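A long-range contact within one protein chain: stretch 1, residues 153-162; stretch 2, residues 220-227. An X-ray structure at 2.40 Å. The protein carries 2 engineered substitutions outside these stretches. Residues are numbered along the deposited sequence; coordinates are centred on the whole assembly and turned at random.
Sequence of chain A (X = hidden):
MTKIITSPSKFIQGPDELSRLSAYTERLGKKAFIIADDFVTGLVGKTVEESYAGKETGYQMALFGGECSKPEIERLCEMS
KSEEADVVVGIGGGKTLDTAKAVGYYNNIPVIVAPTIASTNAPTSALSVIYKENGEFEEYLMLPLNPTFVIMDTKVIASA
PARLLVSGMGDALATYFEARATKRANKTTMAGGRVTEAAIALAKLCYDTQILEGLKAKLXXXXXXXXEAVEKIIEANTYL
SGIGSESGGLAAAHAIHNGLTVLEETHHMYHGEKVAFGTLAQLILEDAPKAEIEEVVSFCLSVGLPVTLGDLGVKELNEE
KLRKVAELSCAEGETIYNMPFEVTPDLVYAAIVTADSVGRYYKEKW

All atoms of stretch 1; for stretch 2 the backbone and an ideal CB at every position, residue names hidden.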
ATOM      1  N   ASP A 153      -5.354   5.164  13.320  1.00 22.39           N
ATOM      2  CA  ASP A 153      -6.392   5.970  13.958  1.00 24.93           C
ATOM      3  C   ASP A 153      -7.549   6.044  12.982  1.00 23.09           C
ATOM      4  O   ASP A 153      -7.528   6.835  12.035  1.00 25.17           O
ATOM      5  CB  ASP A 153      -5.868   7.370  14.300  1.00 31.51           C
ATOM      6  CG  ASP A 153      -6.803   8.153  15.227  1.00 33.14           C
ATOM      7  OD1 ASP A 153      -8.042   8.112  15.044  1.00 37.13           O
ATOM      8  OD2 ASP A 153      -6.279   8.811  16.148  1.00 39.02           O
ATOM      9  N   THR A 154      -8.553   5.203  13.207  1.00 20.72           N
ATOM     10  CA  THR A 154      -9.644   5.042  12.249  1.00 18.91           C
ATOM     11  C   THR A 154     -10.518   6.287  12.142  1.00 20.48           C
ATOM     12  O   THR A 154     -11.114   6.530  11.094  1.00 18.81           O
ATOM     13  CB  THR A 154     -10.500   3.817  12.591  1.00 18.47           C
ATOM     14  OG1 THR A 154     -10.993   3.924  13.923  1.00 20.83           O
ATOM     15  CG2 THR A 154      -9.660   2.569  12.483  1.00 21.92           C
ATOM     16  N   LYS A 155     -10.574   7.082  13.213  1.00 23.92           N
ATOM     17  CA  LYS A 155     -11.302   8.346  13.205  1.00 28.11           C
ATOM     18  C   LYS A 155     -10.626   9.351  12.284  1.00 26.44           C
ATOM     19  O   LYS A 155     -11.283   9.983  11.469  1.00 31.20           O
ATOM     20  CB  LYS A 155     -11.400   8.920  14.624  1.00 36.74           C
ATOM     21  CG  LYS A 155     -12.343  10.103  14.764  1.00 42.50           C
ATOM     22  CD  LYS A 155     -12.053  10.908  16.033  1.00 44.55           C
ATOM     23  CE  LYS A 155     -13.159  11.905  16.308  1.00 45.64           C
ATOM     24  NZ  LYS A 155     -13.185  12.300  17.743  1.00 46.69           N
ATOM     25  N   VAL A 156      -9.310   9.491  12.406  1.00 28.96           N
ATOM     26  CA  VAL A 156      -8.551  10.360  11.504  1.00 27.93           C
ATOM     27  C   VAL A 156      -8.650   9.855  10.063  1.00 28.67           C
ATOM     28  O   VAL A 156      -8.902  10.650   9.159  1.00 29.45           O
ATOM     29  CB  VAL A 156      -7.076  10.501  11.942  1.00 31.18           C
ATOM     30  CG1 VAL A 156      -6.251  11.229  10.880  1.00 33.91           C
ATOM     31  CG2 VAL A 156      -6.994  11.224  13.282  1.00 28.87           C
ATOM     32  N   ILE A 157      -8.494   8.544   9.867  1.00 24.73           N
ATOM     33  CA  ILE A 157      -8.528   7.937   8.524  1.00 24.47           C
ATOM     34  C   ILE A 157      -9.867   8.143   7.812  1.00 23.35           C
ATOM     35  O   ILE A 157      -9.895   8.415   6.604  1.00 20.69           O
ATOM     36  CB  ILE A 157      -8.159   6.431   8.563  1.00 22.78           C
ATOM     37  CG1 ILE A 157      -6.677   6.265   8.927  1.00 21.83           C
ATOM     38  CG2 ILE A 157      -8.450   5.731   7.230  1.00 21.01           C
ATOM     39  CD1 ILE A 157      -6.346   4.923   9.528  1.00 24.08           C
ATOM     40  N   ALA A 158     -10.962   8.031   8.557  1.00 22.61           N
ATOM     41  CA  ALA A 158     -12.291   8.227   7.987  1.00 27.15           C
ATOM     42  C   ALA A 158     -12.537   9.662   7.489  1.00 27.27           C
ATOM     43  O   ALA A 158     -13.392   9.864   6.634  1.00 27.88           O
ATOM     44  CB  ALA A 158     -13.370   7.813   8.989  1.00 29.78           C
ATOM     45  N   SER A 159     -11.804  10.651   8.006  1.00 24.66           N
ATOM     46  CA  SER A 159     -11.912  12.039   7.508  1.00 26.51           C
ATOM     47  C   SER A 159     -11.320  12.250   6.094  1.00 25.02           C
ATOM     48  O   SER A 159     -11.615  13.263   5.452  1.00 23.12           O
ATOM     49  CB  SER A 159     -11.297  13.048   8.484  1.00 27.10           C
ATOM     50  OG  SER A 159      -9.906  13.209   8.261  1.00 27.50           O
ATOM     51  N   ALA A 160     -10.495  11.313   5.613  1.00 25.84           N
ATOM     52  CA  ALA A 160      -9.981  11.354   4.229  1.00 24.84           C
ATOM     53  C   ALA A 160     -11.087  11.112   3.193  1.00 21.96           C
ATOM     54  O   ALA A 160     -12.088  10.492   3.514  1.00 20.78           O
ATOM     55  CB  ALA A 160      -8.870  10.328   4.052  1.00 25.05           C
ATOM     56  N   PRO A 161     -10.913  11.604   1.954  1.00 23.76           N
ATOM     57  CA  PRO A 161     -11.896  11.288   0.894  1.00 23.49           C
ATOM     58  C   PRO A 161     -12.033   9.775   0.657  1.00 23.21           C
ATOM     59  O   PRO A 161     -11.027   9.062   0.685  1.00 24.66           O
ATOM     60  CB  PRO A 161     -11.308  11.961  -0.359  1.00 21.99           C
ATOM     61  CG  PRO A 161     -10.400  13.018   0.148  1.00 22.47           C
ATOM     62  CD  PRO A 161      -9.876  12.550   1.489  1.00 23.95           C
ATOM     63  N   ALA A 162     -13.261   9.309   0.429  1.00 22.88           N
ATOM     64  CA  ALA A 162     -13.539   7.875   0.281  1.00 22.63           C
ATOM     65  C   ALA A 162     -12.819   7.232  -0.909  1.00 23.30           C
ATOM     66  O   ALA A 162     -12.508   6.039  -0.881  1.00 24.27           O
ATOM     67  CB  ALA A 162     -15.036   7.619   0.202  1.00 21.07           C
ATOM     68  N   UNK A 220     -20.315   3.987   4.389  1.00 17.92           N
ATOM     69  CA  UNK A 220     -19.979   4.697   5.622  1.00 20.27           C
ATOM     70  C   UNK A 220     -18.875   5.756   5.414  1.00 22.20           C
ATOM     71  O   UNK A 220     -19.007   6.897   5.883  1.00 23.59           O
ATOM     72  CB  UNK A 220     -19.537   3.691   6.687  1.00 20.27           C
ATOM     73  N   UNK A 221     -17.798   5.380   4.715  1.00 24.68           N
ATOM     74  CA  UNK A 221     -16.627   6.262   4.532  1.00 22.54           C
ATOM     75  C   UNK A 221     -16.901   7.482   3.647  1.00 23.43           C
ATOM     76  O   UNK A 221     -16.287   8.516   3.840  1.00 27.92           O
ATOM     77  CB  UNK A 221     -15.474   5.460   3.925  1.00 22.54           C
ATOM     78  N   UNK A 222     -17.821   7.364   2.695  1.00 21.79           N
ATOM     79  CA  UNK A 222     -18.319   8.510   1.920  1.00 23.05           C
ATOM     80  C   UNK A 222     -18.865   9.656   2.783  1.00 23.42           C
ATOM     81  O   UNK A 222     -18.810  10.804   2.363  1.00 21.79           O
ATOM     82  CB  UNK A 222     -19.418   8.037   0.966  1.00 23.05           C
ATOM     83  N   UNK A 223     -19.428   9.328   3.945  1.00 23.16           N
ATOM     84  CA  UNK A 223     -19.936  10.318   4.899  1.00 23.91           C
ATOM     85  C   UNK A 223     -18.937  10.561   6.033  1.00 22.18           C
ATOM     86  O   UNK A 223     -19.276  11.167   7.049  1.00 24.28           O
ATOM     87  CB  UNK A 223     -21.278   9.860   5.474  1.00 23.91           C
ATOM     88  N   UNK A 224     -17.709  10.085   5.853  1.00 20.96           N
ATOM     89  CA  UNK A 224     -16.640  10.207   6.828  1.00 20.29           C
ATOM     90  C   UNK A 224     -16.969   9.598   8.190  1.00 21.10           C
ATOM     91  O   UNK A 224     -16.551  10.106   9.219  1.00 18.53           O
ATOM     92  CB  UNK A 224     -16.287  11.685   7.007  1.00 20.29           C
ATOM     93  N   UNK A 225     -17.678   8.472   8.169  1.00 19.70           N
ATOM     94  CA  UNK A 225     -18.117   7.784   9.379  1.00 20.44           C
ATOM     95  C   UNK A 225     -17.421   6.442   9.519  1.00 19.66           C
ATOM     96  O   UNK A 225     -17.083   5.806   8.529  1.00 22.90           O
ATOM     97  CB  UNK A 225     -19.635   7.592   9.368  1.00 20.44           C
ATOM     98  N   UNK A 226     -17.228   6.023  10.766  1.00 21.58           N
ATOM     99  CA  UNK A 226     -16.581   4.760  11.092  1.00 21.33           C
ATOM    100  C   UNK A 226     -17.611   3.757  11.593  1.00 22.30           C
ATOM    101  O   UNK A 226     -18.198   3.948  12.662  1.00 23.02           O
ATOM    102  CB  UNK A 226     -15.484   4.968  12.138  1.00 21.33           C
ATOM    103  N   UNK A 227     -17.828   2.701  10.810  1.00 22.67           N
ATOM    104  CA  UNK A 227     -18.551   1.504  11.251  1.00 19.69           C
ATOM    105  C   UNK A 227     -17.564   0.341  11.357  1.00 20.13           C
ATOM    106  O   UNK A 227     -16.423   0.446  10.910  1.00 21.53           O
ATOM    107  CB  UNK A 227     -19.692   1.163  10.290  1.00 19.69           C
TER

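Position 220 lies in helical backbone, and its ideal CB has nothing of stretch 1 within 5.5 Å. Stretch 1 places little constraint on it, and many residues would serve. It is A220, whose carbonyl O accepts from the backbone N of both 223 and 225.

Position 221 is also helical, but its CA-to-CB bond points toward stretch 1, and the ideal CB stands 4.3 Å from A162 CB. With a methyl group as the nearest neighbour, a small apolar side chain would suit. The residue is A221, whose CB packs 4.4 Å from A162 CB.

At 222 the CA-to-CB bond points away, although the ideal CB remains 4.5 Å from A162 CB. A longer chain, polar or charged, could leave past this methyl; stretch 1 offers it no charged partner. In E222, CG passes 4.0 Å from A162 CB, while the backbone N sits 3.7 Å from that same CB.

Position 223 points away and finds no neighbour in stretch 1, so a polar or charged chain is readily accommodated; it is K223.

Position 224 has phi/psi of 58/37, a left-handed conformation favouring glycine and tolerated by asparagine, aspartate and some others, at the close of a type I turn begun at A221. Yet CA-to-CB runs sideways, with the ideal CB 3.4 Å from A158 O, and the carbonyls of A158, S159 and A160 gather nearby. A side chain bearing a donor would exploit them: asparagine, histidine or a longer polar chain. The residue is H224. With chi1 at -52° (m), its ring turns ND1 to donate a hydrogen bond to A158 O at 3.0 Å, so ND1 carries a proton. A160 O also lies at the ring edge, 3.3 Å from ND1. The backbone adds a CA-H...O contact, H224 CA to A158 O at 3.3 Å.

Position 225 has extended angles and points away from stretch 1, allowing many side chains. It is L225, whose carbonyl O nevertheless approaches A158 CB at 4.2 Å.

At 226 the extended backbone returns CA-to-CB toward stretch 1, with the ideal CB 4.7 Å from A158 CB and 4.8 Å from T154 O. A medium apolar chain such as valine or isoleucine, or threonine, would suit a neighbourhood made of a methyl and a carbonyl oxygen. V226, chi1 t, places CG2 3.5 Å from A158 CB and 3.5 Å from T154 O, while CG1 lies 4.1 Å from T154 OG1.

Position 227 is out of reach of stretch 1, and many residues would serve. T227 occupies an N-cap position, its side chain capping a backbone N just past the stretch.

Stretch 2 (220-227) AAEKHLVT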
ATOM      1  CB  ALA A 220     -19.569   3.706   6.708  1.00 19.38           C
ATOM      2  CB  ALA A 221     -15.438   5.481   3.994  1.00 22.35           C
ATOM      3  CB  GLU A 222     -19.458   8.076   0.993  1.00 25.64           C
ATOM      4  CG  GLU A 222     -19.008   7.369  -0.263  1.00 28.78           C
ATOM      5  CD  GLU A 222     -20.164   6.888  -1.116  1.00 32.54           C
ATOM      6  OE1 GLU A 222     -21.258   6.582  -0.569  1.00 32.42           O
ATOM      7  OE2 GLU A 222     -19.971   6.814  -2.341  1.00 43.90           O
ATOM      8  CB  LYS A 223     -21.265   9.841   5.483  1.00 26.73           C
ATOM      9  CG  LYS A 223     -22.358   9.602   4.474  1.00 31.33           C
ATOM     10  CD  LYS A 223     -22.810  10.903   3.853  1.00 41.47           C
ATOM     11  CE  LYS A 223     -24.142  10.747   3.113  1.00 48.37           C
ATOM     12  NZ  LYS A 223     -24.023  10.061   1.790  1.00 53.38           N
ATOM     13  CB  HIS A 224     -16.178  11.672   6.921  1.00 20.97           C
ATOM     14  CG  HIS A 224     -15.830  12.262   5.590  1.00 22.41           C
ATOM     15  ND1 HIS A 224     -14.720  11.869   4.868  1.00 24.08           N
ATOM     16  CD2 HIS A 224     -16.477  13.167   4.818  1.00 23.43           C
ATOM     17  CE1 HIS A 224     -14.686  12.519   3.718  1.00 26.48           C
ATOM     18  NE2 HIS A 224     -15.737  13.322   3.667  1.00 25.75           N
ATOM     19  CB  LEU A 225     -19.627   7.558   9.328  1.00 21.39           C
ATOM     20  CG  LEU A 225     -20.471   8.811   9.079  1.00 24.74           C
ATOM     21  CD1 LEU A 225     -21.902   8.442   8.694  1.00 26.29           C
ATOM     22  CD2 LEU A 225     -20.436   9.751  10.290  1.00 22.54           C
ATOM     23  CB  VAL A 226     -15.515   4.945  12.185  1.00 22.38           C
ATOM     24  CG1 VAL A 226     -14.815   3.610  12.489  1.00 23.86           C
ATOM     25  CG2 VAL A 226     -14.519   6.030  11.774  1.00 22.09           C
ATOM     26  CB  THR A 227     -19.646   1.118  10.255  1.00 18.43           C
ATOM     27  OG1 THR A 227     -19.049   0.759   9.002  1.00 23.75           O
ATOM     28  CG2 THR A 227     -20.631   2.275  10.043  1.00 19.08           C
TER
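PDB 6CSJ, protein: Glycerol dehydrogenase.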